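Local coordinates for protein 2,3-dihydroxy-2,3-dihydrophenylpropionate dehydrogenase (Pseudomonas sp. MC1, PDB 5XTF) that probably catalyses the NAD(+)-dependent oxidation of naphthalene cis-dihydrodiol to 1,2-dihydroxynaphthalene in the breakdown of aromatic hydrocarbons, at residues Val26-Ala31 against Glu38-Phe43; Ser33-Glu38 against Val199-Thr204; Asp130-Ser135 against Ser170-Ser175; Ser138-Ala143 against Val154-Ser159; Val247-Leu252 against Ile267-Gly272. All coordinates share one frame; numbering follows the deposited sequence.

In the fold
Four of the contacts seat helices on one parallel Rossmann sheet; contact 3 joins two helices. Contacts 1, 2 and 5 bring helices 34-46 and 248-254 to one face. Contact 4 sets helix 118-150 on the other, and contact 3 ties that helix to helix 170-190. Contacts 2 and 5, centres about 9 Å apart, are stitched by S200 N to I267 O (2.9 Å). Contact 4 reaches contact 5 through T157 OG1 and Y250 OH (2.8 Å), and contact 3 through S159 OG and Y172 OH (3.2 Å). Contact 2 contains the NAD(+)-binding residues S33, I35 and T204; N104, another, lies about 5 Å from L39 of contact 1, between side chains.

Contact 1: Val26-Ala31 against Glu38-Phe43; sequences VSITGA and ELVRSF
The CD1 methyl of I28 is the main bump of this interface, and the hollow it fills lies on helix 34-46 between L39 and V40. It rests on the peptide link of those two residues, 3.8 Å from V40 N, with L39 CB and V40 CG2 forming the walls at 4.0 Å each. The side chain leaves the strand nearly extended (chi2 167°), which carries CD1 into the hollow. V40 CG2 is itself a bump: it is wedged between I28 CD1 and the A31 methyl, whose CB lies 3.9 Å from it. At the other end, V26 and F43 cross at about a right angle. V26 CG1 fits against the root of the phenylalanine, 3.9 Å from F43 CB, while V26 CG2 lies over one face of the ring. The Y48 ring meets F43 edge-to-face, and V50 of the next strand adds to the same apolar layer. Strand 26-28 and helix 38-43 run almost antiparallel, at 165° with axes 9.5 Å apart, as expected of the first strand and helix of a Rossmann beta-alpha-beta unit. No hydrogen bond crosses between them. The strand's backbone pairs with its neighbours in the sheet, and R41 and E38 form their salt bridge away from the strand, which implies that the helix is held to the sheet by apolar fit.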
# COMPACT_ATOMS: atom_id res chain seq x y z
N VAL B 26 -2.52 -25.70 -18.21
CA VAL B 26 -2.37 -25.11 -16.88
C VAL B 26 -2.18 -26.21 -15.85
O VAL B 26 -2.80 -27.28 -15.94
CB VAL B 26 -3.58 -24.23 -16.50
CG1 VAL B 26 -4.87 -25.05 -16.47
CG2 VAL B 26 -3.35 -23.54 -15.15
N SER B 27 -1.35 -25.94 -14.84
CA SER B 27 -1.11 -26.88 -13.76
C SER B 27 -1.42 -26.23 -12.42
O SER B 27 -0.89 -25.15 -12.12
CB SER B 27 0.34 -27.35 -13.81
OG SER B 27 0.52 -28.30 -12.79
N ILE B 28 -2.22 -26.90 -11.59
CA ILE B 28 -2.86 -26.32 -10.41
C ILE B 28 -2.53 -27.16 -9.18
O ILE B 28 -2.88 -28.34 -9.13
CB ILE B 28 -4.39 -26.27 -10.62
CG1 ILE B 28 -4.73 -25.56 -11.94
CG2 ILE B 28 -5.10 -25.65 -9.41
CD1 ILE B 28 -6.17 -25.70 -12.40
N THR B 29 -1.87 -26.56 -8.17
CA THR B 29 -1.76 -27.21 -6.86
C THR B 29 -2.98 -26.86 -5.99
O THR B 29 -3.77 -25.96 -6.30
CB THR B 29 -0.49 -26.82 -6.11
OG1 THR B 29 -0.66 -25.52 -5.51
CG2 THR B 29 0.74 -26.82 -7.01
N GLY B 30 -3.12 -27.57 -4.87
CA GLY B 30 -4.31 -27.40 -4.04
C GLY B 30 -5.61 -27.65 -4.77
O GLY B 30 -6.60 -26.94 -4.54
N ALA B 31 -5.67 -28.66 -5.63
CA ALA B 31 -6.74 -28.77 -6.62
C ALA B 31 -7.90 -29.68 -6.22
O ALA B 31 -8.87 -29.79 -6.98
CB ALA B 31 -6.15 -29.27 -7.95
N GLU B 38 -12.39 -25.59 -8.11
CA GLU B 38 -13.13 -24.75 -9.04
C GLU B 38 -12.23 -24.21 -10.14
O GLU B 38 -12.71 -23.94 -11.25
CB GLU B 38 -13.81 -23.61 -8.29
CG GLU B 38 -14.96 -24.08 -7.40
CD GLU B 38 -16.03 -24.88 -8.16
OE1 GLU B 38 -16.38 -24.53 -9.32
OE2 GLU B 38 -16.52 -25.87 -7.59
N LEU B 39 -10.94 -24.05 -9.87
CA LEU B 39 -10.03 -23.65 -10.93
C LEU B 39 -9.90 -24.76 -11.98
O LEU B 39 -9.88 -24.48 -13.19
CB LEU B 39 -8.66 -23.30 -10.34
CG LEU B 39 -8.69 -22.11 -9.37
CD1 LEU B 39 -7.28 -21.78 -8.86
CD2 LEU B 39 -9.32 -20.92 -10.05
N VAL B 40 -9.85 -26.01 -11.53
CA VAL B 40 -9.88 -27.14 -12.46
C VAL B 40 -11.12 -27.07 -13.33
O VAL B 40 -11.04 -27.10 -14.57
CB VAL B 40 -9.82 -28.47 -11.70
CG1 VAL B 40 -10.13 -29.63 -12.67
CG2 VAL B 40 -8.47 -28.63 -11.03
N ARG B 41 -12.29 -26.98 -12.70
CA ARG B 41 -13.53 -26.94 -13.46
C ARG B 41 -13.57 -25.72 -14.37
O ARG B 41 -14.04 -25.80 -15.50
CB ARG B 41 -14.71 -26.96 -12.50
CG ARG B 41 -14.77 -28.23 -11.68
CD ARG B 41 -15.83 -28.16 -10.59
NE ARG B 41 -15.86 -29.40 -9.82
CZ ARG B 41 -16.44 -29.54 -8.63
NH1 ARG B 41 -17.03 -28.50 -8.05
NH2 ARG B 41 -16.41 -30.72 -8.01
N SER B 42 -13.05 -24.58 -13.90
CA SER B 42 -13.15 -23.37 -14.70
C SER B 42 -12.20 -23.39 -15.88
O SER B 42 -12.57 -22.97 -16.99
CB SER B 42 -12.89 -22.14 -13.83
OG SER B 42 -14.07 -21.79 -13.14
N PHE B 43 -10.97 -23.84 -15.68
CA PHE B 43 -10.02 -23.84 -16.78
C PHE B 43 -10.35 -24.94 -17.78
O PHE B 43 -10.24 -24.73 -19.00
CB PHE B 43 -8.59 -23.99 -16.24
CG PHE B 43 -7.96 -22.69 -15.78
CD1 PHE B 43 -8.12 -22.23 -14.48
CD2 PHE B 43 -7.21 -21.92 -16.66
CE1 PHE B 43 -7.54 -21.02 -14.05
CE2 PHE B 43 -6.62 -20.70 -16.23
CZ PHE B 43 -6.79 -20.26 -14.93

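Contact 2: Ser33-Glu38 against Val199-Thr204; sequences SGIGLE and VSPGGT
I35 and P201 supply the close apolar contact here. The CD1 methyl of I35 comes down on the outer part of the proline ring, 3.7 Å from P201 CG and 3.8 Å from P201 CB, and the two side chains meet at a slant. The isoleucine reaches this far because its chain is stretched out (chi2 176°), with CG1 anti to the carbonyl carbon. T204 CG2 lies farther off, 4.5 Å from I35 CD1, and T204 is poorly ordered; residues 206-233, just beyond it, are not modelled. Y250 and V246 also touch I35. S33, G34 and G36 belong to the glycine-rich TGxxxGxG turn that joins the first strand of the SDR Rossmann fold to helix 34-46. S33, I35 and T204 bind NAD(+) in this protein, although this chain holds no cofactor, so the isoleucine-proline contact brings together the two parts of the chain that border the dinucleotide site. Polar bonds stay within each segment or lead outside the pair. L37 N donates to S33 O at 3.2 Å, and E38 N makes a longer, weak bond to G34 O at 3.4 Å. G34 has a positive phi (54°), which by itself favours glycine. On the strand side S200 OG bonds to H163 NE2.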
# COMPACT_ATOMS: atom_id res chain seq x y z
N SER B 33 -9.94 -29.42 -3.50
CA SER B 33 -10.95 -28.84 -2.63
C SER B 33 -11.02 -27.35 -2.89
O SER B 33 -10.12 -26.76 -3.50
CB SER B 33 -10.60 -29.09 -1.16
OG SER B 33 -9.44 -28.34 -0.84
N GLY B 34 -12.11 -26.74 -2.41
CA GLY B 34 -12.21 -25.30 -2.33
C GLY B 34 -11.95 -24.63 -3.65
O GLY B 34 -12.43 -25.07 -4.70
N ILE B 35 -11.15 -23.56 -3.60
CA ILE B 35 -10.92 -22.75 -4.80
C ILE B 35 -10.21 -23.57 -5.88
O ILE B 35 -10.50 -23.44 -7.07
CB ILE B 35 -10.15 -21.47 -4.45
CG1 ILE B 35 -11.03 -20.53 -3.63
CG2 ILE B 35 -9.62 -20.79 -5.70
CD1 ILE B 35 -10.30 -19.28 -3.15
N GLY B 36 -9.27 -24.43 -5.48
CA GLY B 36 -8.46 -25.14 -6.46
C GLY B 36 -9.28 -26.07 -7.33
O GLY B 36 -9.03 -26.19 -8.53
N LEU B 37 -10.26 -26.74 -6.73
CA LEU B 37 -11.15 -27.60 -7.51
C LEU B 37 -11.97 -26.79 -8.50
O LEU B 37 -12.19 -27.21 -9.65
CB LEU B 37 -12.04 -28.39 -6.55
CG LEU B 37 -13.26 -29.19 -7.04
CD1 LEU B 37 -12.88 -30.22 -8.07
CD2 LEU B 37 -13.87 -29.87 -5.82
N GLU B 38 -12.39 -25.59 -8.11
CA GLU B 38 -13.13 -24.75 -9.04
C GLU B 38 -12.23 -24.21 -10.14
O GLU B 38 -12.71 -23.94 -11.25
CB GLU B 38 -13.81 -23.61 -8.29
CG GLU B 38 -14.96 -24.08 -7.40
CD GLU B 38 -16.03 -24.88 -8.16
OE1 GLU B 38 -16.38 -24.53 -9.32
OE2 GLU B 38 -16.52 -25.87 -7.59
N VAL B 199 -3.98 -13.63 -6.88
CA VAL B 199 -5.36 -13.37 -6.52
C VAL B 199 -5.46 -13.44 -5.00
O VAL B 199 -4.94 -14.37 -4.39
CB VAL B 199 -6.31 -14.39 -7.17
CG1 VAL B 199 -7.73 -14.11 -6.76
CG2 VAL B 199 -6.16 -14.37 -8.65
N SER B 200 -6.14 -12.46 -4.39
CA SER B 200 -6.32 -12.44 -2.94
C SER B 200 -7.78 -12.65 -2.61
O SER B 200 -8.54 -11.68 -2.47
CB SER B 200 -5.82 -11.11 -2.36
OG SER B 200 -4.42 -11.02 -2.47
N PRO B 201 -8.24 -13.88 -2.46
CA PRO B 201 -9.63 -14.11 -2.08
C PRO B 201 -9.84 -13.94 -0.58
O PRO B 201 -8.89 -13.92 0.21
CB PRO B 201 -9.87 -15.57 -2.50
CG PRO B 201 -8.50 -16.19 -2.36
CD PRO B 201 -7.53 -15.13 -2.78
N GLY B 202 -11.10 -13.80 -0.19
CA GLY B 202 -11.39 -13.67 1.22
C GLY B 202 -12.85 -13.85 1.55
O GLY B 202 -13.70 -13.57 0.70
N GLY B 203 -13.17 -14.30 2.76
CA GLY B 203 -14.55 -14.47 3.17
C GLY B 203 -15.33 -15.46 2.33
O GLY B 203 -16.45 -15.18 1.88
N THR B 204 -14.73 -16.62 2.11
CA THR B 204 -15.30 -17.66 1.27
C THR B 204 -16.17 -18.61 2.09
O THR B 204 -16.82 -18.19 3.04
CB THR B 204 -14.18 -18.45 0.59
OG1 THR B 204 -13.10 -18.65 1.52
CG2 THR B 204 -13.68 -17.72 -0.67

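Contact 3: Asp130-Ser135 against Ser170-Ser175; sequences DINVKS and SCYIAS
N132 and S175 join the two helices by a nearly straight hydrogen bond: ND2 donates to OG over 3.2 Å, at an N-H...O angle of 168°, and the oxygen lies almost in the amide plane. The serine has its OG between the backbone N and the carbonyl carbon (chi1 73°), which lets the same hydroxyl donate to Y172 O, 2.8 Å away, one turn back in its own helix. With CG anti to the carbonyl carbon (chi1 -63°), N132 brings ND2 to the serine; OD1, on its other branch, accepts from I107 N. The amide stands almost perpendicular to the Y172 ring, with ND2 3.8 Å from CD1. Y172 and K176 form the YxxxK signature of the SDR family, and N132 sits where helix 118-150 widens into a pi-type turn (130-134), so the asparagine links that turn to the active-site helix. Replacing S175 with an alanine would remove the OG and would probably cost N132 ND2 this acceptor and Y172 O its hydroxyl donor, though I107 N would still hold OD1. Beside the polar pair, V133 turns its CG2 methyl onto S175, 3.5 Å from the carbonyl O and 3.8 Å from CB. Segments 130-135 and 170-175 run nearly parallel, and F125 of the second subunit packs against V133 from outside the pair.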
# COMPACT_ATOMS: atom_id res chain seq x y z
N ASP B 130 6.02 -23.51 5.34
CA ASP B 130 6.32 -24.55 4.37
C ASP B 130 5.25 -24.63 3.29
O ASP B 130 5.58 -24.76 2.10
CB ASP B 130 6.47 -25.90 5.06
CG ASP B 130 7.81 -26.06 5.74
OD1 ASP B 130 8.74 -25.32 5.33
OD2 ASP B 130 7.93 -26.89 6.67
N ILE B 131 3.98 -24.52 3.66
CA ILE B 131 2.89 -24.71 2.71
C ILE B 131 2.53 -23.42 1.99
O ILE B 131 2.37 -23.40 0.77
CB ILE B 131 1.66 -25.29 3.42
CG1 ILE B 131 1.93 -26.70 3.93
CG2 ILE B 131 0.47 -25.28 2.48
CD1 ILE B 131 0.82 -27.23 4.81
N ASN B 132 2.34 -22.34 2.75
CA ASN B 132 1.85 -21.10 2.16
C ASN B 132 2.93 -20.30 1.45
O ASN B 132 2.59 -19.41 0.68
CB ASN B 132 1.21 -20.21 3.22
CG ASN B 132 -0.01 -20.84 3.84
OD1 ASN B 132 -0.51 -21.86 3.36
ND2 ASN B 132 -0.49 -20.23 4.91
N VAL B 133 4.21 -20.60 1.67
CA VAL B 133 5.28 -19.81 1.09
C VAL B 133 6.35 -20.68 0.45
O VAL B 133 6.61 -20.57 -0.76
CB VAL B 133 5.93 -18.87 2.12
CG1 VAL B 133 7.01 -18.01 1.45
CG2 VAL B 133 4.87 -17.99 2.80
N LYS B 134 6.99 -21.55 1.23
CA LYS B 134 8.11 -22.31 0.69
C LYS B 134 7.68 -23.18 -0.49
O LYS B 134 8.39 -23.26 -1.51
CB LYS B 134 8.76 -23.17 1.78
CG LYS B 134 10.16 -23.57 1.37
CD LYS B 134 10.79 -24.61 2.28
CE LYS B 134 12.20 -24.92 1.78
NZ LYS B 134 12.98 -25.81 2.69
N SER B 135 6.52 -23.80 -0.40
CA SER B 135 6.12 -24.66 -1.50
C SER B 135 5.65 -23.87 -2.72
O SER B 135 5.61 -24.43 -3.82
CB SER B 135 5.05 -25.65 -1.04
OG SER B 135 3.80 -25.00 -0.96
N SER B 170 -1.17 -14.35 13.54
CA SER B 170 -0.04 -13.61 13.00
C SER B 170 0.79 -14.47 12.07
O SER B 170 1.37 -13.94 11.11
CB SER B 170 0.81 -13.06 14.13
OG SER B 170 1.31 -14.11 14.94
N CYS B 171 0.88 -15.78 12.32
CA CYS B 171 1.60 -16.64 11.37
C CYS B 171 0.94 -16.59 10.00
O CYS B 171 1.61 -16.33 8.99
CB CYS B 171 1.66 -18.08 11.88
SG CYS B 171 2.50 -18.25 13.47
N TYR B 172 -0.37 -16.83 9.96
CA TYR B 172 -1.07 -16.83 8.68
C TYR B 172 -0.91 -15.49 7.98
O TYR B 172 -0.58 -15.45 6.79
CB TYR B 172 -2.55 -17.17 8.88
CG TYR B 172 -3.33 -17.30 7.57
CD1 TYR B 172 -3.29 -18.48 6.82
CD2 TYR B 172 -4.11 -16.25 7.10
CE1 TYR B 172 -4.01 -18.59 5.62
CE2 TYR B 172 -4.84 -16.36 5.91
CZ TYR B 172 -4.78 -17.53 5.18
OH TYR B 172 -5.49 -17.61 4.00
N ILE B 173 -1.10 -14.39 8.71
CA ILE B 173 -1.05 -13.08 8.06
C ILE B 173 0.36 -12.79 7.56
O ILE B 173 0.53 -12.23 6.47
CB ILE B 173 -1.55 -11.99 9.02
CG1 ILE B 173 -3.05 -12.17 9.22
CG2 ILE B 173 -1.27 -10.62 8.45
CD1 ILE B 173 -3.67 -11.18 10.14
N ALA B 174 1.38 -13.21 8.31
CA ALA B 174 2.75 -13.02 7.87
C ALA B 174 3.05 -13.85 6.63
O ALA B 174 3.73 -13.39 5.71
CB ALA B 174 3.71 -13.35 9.01
N SER B 175 2.54 -15.08 6.57
CA SER B 175 2.79 -15.90 5.39
C SER B 175 2.11 -15.31 4.16
O SER B 175 2.66 -15.31 3.06
CB SER B 175 2.33 -17.34 5.61
OG SER B 175 0.92 -17.48 5.61

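Contact 4: Ser138-Ala143 against Val154-Ser159; sequences SGISAA and VVMTAS
Helix 118-150 passes the strand with I140 nearest V154, their CA atoms 7.7 Å apart. I140 does the work from the helix. Its CG1 and CD1 both lie 3.9 Å from V154 CG1, so two atoms of the isoleucine share that methyl, the side chains meeting at a slant. Nearly extended (chi2 159°), the same chain carries CD1 on to M156, where it meets SD at 4.2 Å. The methionine crosses I140 at about a right angle; with its CG anti to the carbonyl carbon (chi1 -71°) and chi2 extended, the sulfur reaches I140 CD1, while the bend at chi3 (-93°) directs only CE. The contact is entirely apolar. L186 of helix 170-190 backs I140, V179 and V183 of that helix meet M156, and I114 of the second subunit packs on I140 as well. V155, between the two strand residues that meet I140, packs instead on V199 in the neighbouring strand. This is how a helix seats on a parallel sheet in a Rossmann fold: helix 118-150 is the crossover between strands 100-103 and 153-157, and the second of these leads at its C-terminal end to S159, at the active-site side of the SDR domain.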
# COMPACT_ATOMS: atom_id res chain seq x y z
N SER B 138 8.93 -23.72 -4.36
CA SER B 138 9.27 -25.04 -4.92
C SER B 138 8.53 -25.30 -6.23
O SER B 138 9.15 -25.68 -7.23
CB SER B 138 8.96 -26.12 -3.88
OG SER B 138 9.13 -27.43 -4.42
N GLY B 139 7.21 -25.08 -6.26
CA GLY B 139 6.46 -25.21 -7.50
C GLY B 139 7.00 -24.34 -8.62
O GLY B 139 7.12 -24.79 -9.77
N ILE B 140 7.32 -23.08 -8.32
CA ILE B 140 7.78 -22.17 -9.37
C ILE B 140 9.17 -22.58 -9.87
O ILE B 140 9.44 -22.57 -11.08
CB ILE B 140 7.76 -20.72 -8.86
CG1 ILE B 140 6.30 -20.25 -8.73
CG2 ILE B 140 8.58 -19.82 -9.77
CD1 ILE B 140 6.11 -19.10 -7.83
N SER B 141 10.07 -22.95 -8.95
CA SER B 141 11.36 -23.52 -9.33
C SER B 141 11.19 -24.71 -10.28
O SER B 141 11.87 -24.81 -11.30
CB SER B 141 12.12 -23.94 -8.08
OG SER B 141 13.31 -24.61 -8.39
N ALA B 142 10.26 -25.61 -9.97
CA ALA B 142 10.05 -26.77 -10.83
C ALA B 142 9.40 -26.40 -12.16
O ALA B 142 9.62 -27.09 -13.16
CB ALA B 142 9.21 -27.80 -10.09
N ALA B 143 8.59 -25.34 -12.21
CA ALA B 143 7.87 -25.01 -13.43
C ALA B 143 8.65 -24.10 -14.36
O ALA B 143 8.36 -24.09 -15.56
CB ALA B 143 6.52 -24.38 -13.10
N VAL B 154 2.68 -17.25 -14.06
CA VAL B 154 2.43 -17.82 -12.74
C VAL B 154 1.28 -17.05 -12.10
O VAL B 154 1.21 -15.82 -12.23
CB VAL B 154 3.68 -17.76 -11.85
CG1 VAL B 154 3.38 -18.31 -10.49
CG2 VAL B 154 4.80 -18.52 -12.49
N VAL B 155 0.39 -17.76 -11.42
CA VAL B 155 -0.61 -17.14 -10.56
C VAL B 155 -0.52 -17.80 -9.21
O VAL B 155 -0.58 -19.03 -9.11
CB VAL B 155 -2.05 -17.27 -11.10
CG1 VAL B 155 -2.98 -16.39 -10.28
CG2 VAL B 155 -2.10 -16.90 -12.57
N MET B 156 -0.34 -16.99 -8.16
CA MET B 156 -0.34 -17.46 -6.80
C MET B 156 -1.64 -17.06 -6.11
O MET B 156 -2.21 -16.00 -6.39
CB MET B 156 0.84 -16.91 -6.01
CG MET B 156 2.19 -17.48 -6.41
SD MET B 156 3.57 -16.57 -5.68
CE MET B 156 3.96 -15.39 -6.95
N THR B 157 -2.10 -17.92 -5.22
CA THR B 157 -3.19 -17.56 -4.33
C THR B 157 -2.59 -16.84 -3.12
O THR B 157 -1.82 -17.43 -2.34
CB THR B 157 -3.98 -18.80 -3.92
OG1 THR B 157 -4.63 -19.37 -5.08
CG2 THR B 157 -5.02 -18.47 -2.87
N ALA B 158 -2.91 -15.56 -2.98
CA ALA B 158 -2.60 -14.80 -1.78
C ALA B 158 -3.80 -14.92 -0.85
O ALA B 158 -4.28 -16.04 -0.64
CB ALA B 158 -2.29 -13.34 -2.13
N SER B 159 -4.30 -13.81 -0.32
CA SER B 159 -5.38 -13.83 0.67
C SER B 159 -5.77 -12.40 1.02
O SER B 159 -5.00 -11.46 0.81
CB SER B 159 -4.95 -14.61 1.93
OG SER B 159 -5.92 -14.58 2.94

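Contact 5: Val247-Leu252 against Ile267-Gly272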
# COMPACT_ATOMS: atom_id res chain seq x y z
N VAL B 247 -13.26 -17.32 -9.19
CA VAL B 247 -12.27 -17.86 -10.12
C VAL B 247 -11.95 -16.94 -11.31
O VAL B 247 -10.89 -17.09 -11.92
CB VAL B 247 -12.71 -19.22 -10.67
CG1 VAL B 247 -12.84 -20.23 -9.54
CG2 VAL B 247 -14.01 -19.09 -11.45
N ALA B 248 -12.85 -16.02 -11.66
CA ALA B 248 -12.61 -15.18 -12.84
C ALA B 248 -11.26 -14.48 -12.82
O ALA B 248 -10.60 -14.47 -13.88
CB ALA B 248 -13.75 -14.17 -13.02
N PRO B 249 -10.77 -13.89 -11.71
CA PRO B 249 -9.45 -13.23 -11.77
C PRO B 249 -8.32 -14.17 -12.18
O PRO B 249 -7.40 -13.75 -12.88
CB PRO B 249 -9.24 -12.71 -10.34
CG PRO B 249 -10.62 -12.59 -9.76
CD PRO B 249 -11.41 -13.71 -10.40
N TYR B 250 -8.38 -15.44 -11.75
CA TYR B 250 -7.36 -16.39 -12.18
C TYR B 250 -7.37 -16.56 -13.69
O TYR B 250 -6.31 -16.55 -14.33
CB TYR B 250 -7.57 -17.74 -11.50
CG TYR B 250 -7.35 -17.77 -10.01
CD1 TYR B 250 -6.15 -18.20 -9.47
CD2 TYR B 250 -8.37 -17.42 -9.15
CE1 TYR B 250 -5.97 -18.26 -8.11
CE2 TYR B 250 -8.21 -17.48 -7.79
CZ TYR B 250 -7.01 -17.89 -7.27
OH TYR B 250 -6.87 -17.94 -5.90
N LEU B 251 -8.56 -16.70 -14.28
CA LEU B 251 -8.66 -16.88 -15.72
C LEU B 251 -8.10 -15.69 -16.48
O LEU B 251 -7.37 -15.85 -17.46
CB LEU B 251 -10.12 -17.11 -16.11
CG LEU B 251 -10.73 -18.45 -15.74
CD1 LEU B 251 -12.24 -18.34 -15.98
CD2 LEU B 251 -10.12 -19.56 -16.60
N LEU B 252 -8.46 -14.47 -16.04
CA LEU B 252 -7.90 -13.26 -16.62
C LEU B 252 -6.37 -13.26 -16.54
O LEU B 252 -5.68 -12.97 -17.52
CB LEU B 252 -8.47 -12.03 -15.90
CG LEU B 252 -8.37 -10.58 -16.38
CD1 LEU B 252 -8.66 -9.67 -15.20
CD2 LEU B 252 -7.04 -10.18 -17.00
N ILE B 267 -5.05 -9.10 -7.58
CA ILE B 267 -6.47 -8.82 -7.73
C ILE B 267 -7.19 -9.29 -6.47
O ILE B 267 -7.30 -10.50 -6.22
CB ILE B 267 -7.05 -9.49 -8.99
CG1 ILE B 267 -6.39 -8.90 -10.24
CG2 ILE B 267 -8.57 -9.38 -9.02
CD1 ILE B 267 -6.83 -9.52 -11.53
N SER B 268 -7.67 -8.35 -5.66
CA SER B 268 -8.50 -8.68 -4.50
C SER B 268 -9.90 -9.05 -4.93
O SER B 268 -10.51 -8.39 -5.77
CB SER B 268 -8.59 -7.49 -3.53
OG SER B 268 -7.32 -7.24 -2.96
N ILE B 269 -10.42 -10.11 -4.32
CA ILE B 269 -11.80 -10.52 -4.54
C ILE B 269 -12.33 -11.03 -3.20
O ILE B 269 -12.21 -12.21 -2.87
CB ILE B 269 -11.90 -11.56 -5.68
CG1 ILE B 269 -13.34 -12.06 -5.84
CG2 ILE B 269 -10.92 -12.72 -5.49
CD1 ILE B 269 -13.63 -12.65 -7.21
N ASP B 270 -12.91 -10.11 -2.41
CA ASP B 270 -13.13 -10.36 -0.99
C ASP B 270 -14.42 -9.74 -0.47
O ASP B 270 -14.58 -9.62 0.75
CB ASP B 270 -11.96 -9.81 -0.18
CG ASP B 270 -11.70 -8.33 -0.45
OD1 ASP B 270 -12.49 -7.66 -1.17
OD2 ASP B 270 -10.68 -7.81 0.07
N GLY B 271 -15.32 -9.31 -1.35
CA GLY B 271 -16.56 -8.71 -0.90
C GLY B 271 -16.38 -7.42 -0.14
O GLY B 271 -17.28 -7.02 0.60
N GLY B 272 -15.23 -6.75 -0.32
CA GLY B 272 -14.95 -5.51 0.37
C GLY B 272 -14.27 -5.68 1.70
O GLY B 272 -14.06 -4.68 2.39
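P249 overlaps I267 and I269 with its ring: CB lies 3.6 Å from I267 CG2, and CG lies 3.9 Å from I269 CD1. With CG2 of I267 against P249 CB and I269 CD1 near CG and CD, the one ring touches both isoleucines. It meets I267 at a slant but crosses I269 at about a right angle. I269 places CG1 anti to its backbone N (chi1 176°), and that is what swings CD1 back to the proline. One turn along the helix, L252 CD1 comes up to I267 CD1 at 4.1 Å, so I267 touches the helix with both its branches. Putting an alanine in place of I267 would take away those branches and is likely to open a gap beside P249, with L252 CD1 losing its partner here. No hydrogen bond crosses between the segments. Just past the strand, D270 OD1 accepts from G272 N at 3.0 Å in an Asx turn, met from above the carboxylate plane, while OD2 bonds to A274 N. Helix 248-252 runs at 162° to the strand, axes 9.7 Å apart. V199 of the next strand adjoins P249, I269 and Y250, and V247 and Y250 touch L39 of helix 34-46. At the edge of this chain's sheet, I267 and L252 meet I267 and L252 of the third subunit, so the strand outermost within the chain and its helix also form part of a subunit interface of the tetramer.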